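PDB 3RRL: succinyl-CoA:3-ketoacid-coenzyme A transferase subunit B from Helicobacter pylori, which catalyses, as one of two kinds of subunit, the transfer of coenzyme A from succinyl-CoA to a 3-oxo acid, giving a 3-oxoacyl-CoA and succinate. Local coordinates for residues Val135-His141 and Val164-Asp170. Sequence-based numbering, arbitrary orientation.
Sequences VIVIMEH and VHQLITD
His141 meets Thr169 edge-on, the hydroxyl OG1 lying in the imidazole plane 2.7 Å from ND1. Thr169 carries OG1 between its backbone N and carbonyl carbon (chi1 78°), from where it also bonds the amides of Leu171 and Ala172, while Thr199 OG1 is hydrogen-bonded to the other ring nitrogen, NE2, so that both ring nitrogens are tied. Alongside, Asp170 OD1 turns its syn lone pair to the amide of His141, with OD1 2.7 Å from N. At the opposite end of the pairing the side chains of His165 and Val135 cross at about a right angle; His165 ND1 accepts a hydrogen bond from Val135 N (3.0 Å), the donor tilted 30° from the ring plane, and Val135 O takes both His165 N and Gln166 N. Between these ends, strands 134-138 and 166-168 run parallel, neighbours in the mixed central sheet of the CoA-transferase fold, with backbone bonds such as Ile168 N to Val137 O (2.9 Å). On one face Ile136 and Gln166 lie side by side pointing the same way, CD1 3.2 Å from OE1, which Lys134 binds. Ile138 and Ile168 run likewise, under helix 2-10. On the other face Val137 splays its methyls, CG2 against Val164 CG2 at 3.7 Å and CG1 toward Leu167 CD1; the selenomethionine Met139, bent at chi3 (71°), brings CE within 3.9 Å of that same Leu167 CD1.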
# COMPACT_ATOMS: atom_id res chain seq x y z
N VAL B 135 12.36 5.89 20.81
CA VAL B 135 12.36 7.29 20.46
C VAL B 135 13.29 8.05 21.39
O VAL B 135 13.06 8.08 22.60
CB VAL B 135 10.95 7.89 20.56
CG1 VAL B 135 11.01 9.40 20.38
CG2 VAL B 135 10.03 7.25 19.52
N ILE B 136 14.35 8.62 20.83
CA ILE B 136 15.28 9.44 21.59
C ILE B 136 15.19 10.91 21.16
O ILE B 136 15.28 11.22 19.98
CB ILE B 136 16.73 8.99 21.36
CG1 ILE B 136 16.88 7.50 21.69
CG2 ILE B 136 17.70 9.82 22.20
CD1 ILE B 136 18.26 6.95 21.36
N VAL B 137 15.00 11.81 22.13
CA VAL B 137 15.05 13.23 21.86
C VAL B 137 16.38 13.79 22.35
O VAL B 137 16.80 13.51 23.47
CB VAL B 137 13.90 13.99 22.55
CG1 VAL B 137 14.11 15.50 22.42
CG2 VAL B 137 12.56 13.60 21.97
N ILE B 138 17.04 14.57 21.50
CA ILE B 138 18.28 15.23 21.89
C ILE B 138 18.13 16.73 21.70
O ILE B 138 17.71 17.20 20.64
CB ILE B 138 19.51 14.69 21.12
CG1 ILE B 138 19.48 15.15 19.66
CG2 ILE B 138 19.58 13.18 21.25
CD1 ILE B 138 20.74 14.79 18.88
N MSE B 139 18.45 17.47 22.75
CA MSE B 139 18.02 18.84 22.87
C MSE B 139 18.92 19.63 23.79
O MSE B 139 19.42 19.08 24.78
CB MSE B 139 16.62 18.80 23.47
CG MSE B 139 15.91 20.11 23.58
SE MSE B 139 14.17 19.69 24.32
CE MSE B 139 14.70 19.24 26.13
N GLU B 140 19.11 20.91 23.52
CA GLU B 140 19.76 21.79 24.48
C GLU B 140 18.83 21.95 25.68
O GLU B 140 17.61 22.10 25.51
CB GLU B 140 20.12 23.14 23.86
CG GLU B 140 21.39 23.08 23.00
CD GLU B 140 21.53 24.28 22.09
OE1 GLU B 140 21.78 25.39 22.59
OE2 GLU B 140 21.39 24.10 20.86
N HIS B 141 19.39 21.90 26.88
CA HIS B 141 18.60 21.79 28.11
C HIS B 141 17.79 23.06 28.41
O HIS B 141 16.68 22.98 28.93
CB HIS B 141 19.49 21.43 29.30
CG HIS B 141 18.75 20.84 30.46
ND1 HIS B 141 18.78 19.50 30.76
CD2 HIS B 141 17.94 21.42 31.38
CE1 HIS B 141 18.03 19.27 31.83
NE2 HIS B 141 17.51 20.42 32.22
N VAL B 164 8.31 9.82 24.40
CA VAL B 164 9.76 9.91 24.50
C VAL B 164 10.30 8.82 25.41
O VAL B 164 9.90 8.74 26.56
CB VAL B 164 10.22 11.29 25.02
CG1 VAL B 164 11.74 11.34 25.18
CG2 VAL B 164 9.75 12.39 24.07
N HIS B 165 11.17 7.96 24.89
CA HIS B 165 11.80 6.92 25.69
C HIS B 165 13.01 7.42 26.45
O HIS B 165 13.21 7.08 27.62
CB HIS B 165 12.19 5.71 24.82
CG HIS B 165 11.02 4.93 24.31
ND1 HIS B 165 10.46 5.14 23.07
CD2 HIS B 165 10.28 3.96 24.90
CE1 HIS B 165 9.44 4.32 22.90
NE2 HIS B 165 9.31 3.59 24.00
N GLN B 166 13.82 8.24 25.79
CA GLN B 166 15.07 8.71 26.38
C GLN B 166 15.34 10.15 25.94
O GLN B 166 15.09 10.52 24.79
CB GLN B 166 16.21 7.79 25.95
CG GLN B 166 17.61 8.27 26.33
CD GLN B 166 18.69 7.38 25.71
OE1 GLN B 166 18.58 6.97 24.56
NE2 GLN B 166 19.72 7.08 26.48
N LEU B 167 15.82 10.96 26.87
CA LEU B 167 16.10 12.35 26.58
C LEU B 167 17.55 12.66 26.93
O LEU B 167 18.00 12.45 28.06
CB LEU B 167 15.15 13.28 27.36
CG LEU B 167 15.57 14.75 27.49
CD1 LEU B 167 15.58 15.44 26.13
CD2 LEU B 167 14.67 15.49 28.47
N ILE B 168 18.29 13.14 25.94
CA ILE B 168 19.69 13.48 26.12
C ILE B 168 19.87 14.98 25.93
O ILE B 168 19.58 15.51 24.86
CB ILE B 168 20.56 12.74 25.08
CG1 ILE B 168 20.36 11.23 25.19
CG2 ILE B 168 22.02 13.11 25.23
CD1 ILE B 168 21.16 10.43 24.16
N THR B 169 20.33 15.67 26.97
CA THR B 169 20.68 17.09 26.85
C THR B 169 22.17 17.33 27.16
O THR B 169 22.91 16.38 27.43
CB THR B 169 19.80 17.98 27.76
OG1 THR B 169 20.27 17.92 29.11
CG2 THR B 169 18.35 17.54 27.70
N ASP B 170 22.60 18.58 27.11
CA ASP B 170 23.98 18.94 27.43
C ASP B 170 24.28 18.76 28.93
O ASP B 170 25.44 18.77 29.35
CB ASP B 170 24.28 20.38 27.00
CG ASP B 170 23.18 21.34 27.39
OD1 ASP B 170 22.01 21.08 27.04
OD2 ASP B 170 23.47 22.35 28.08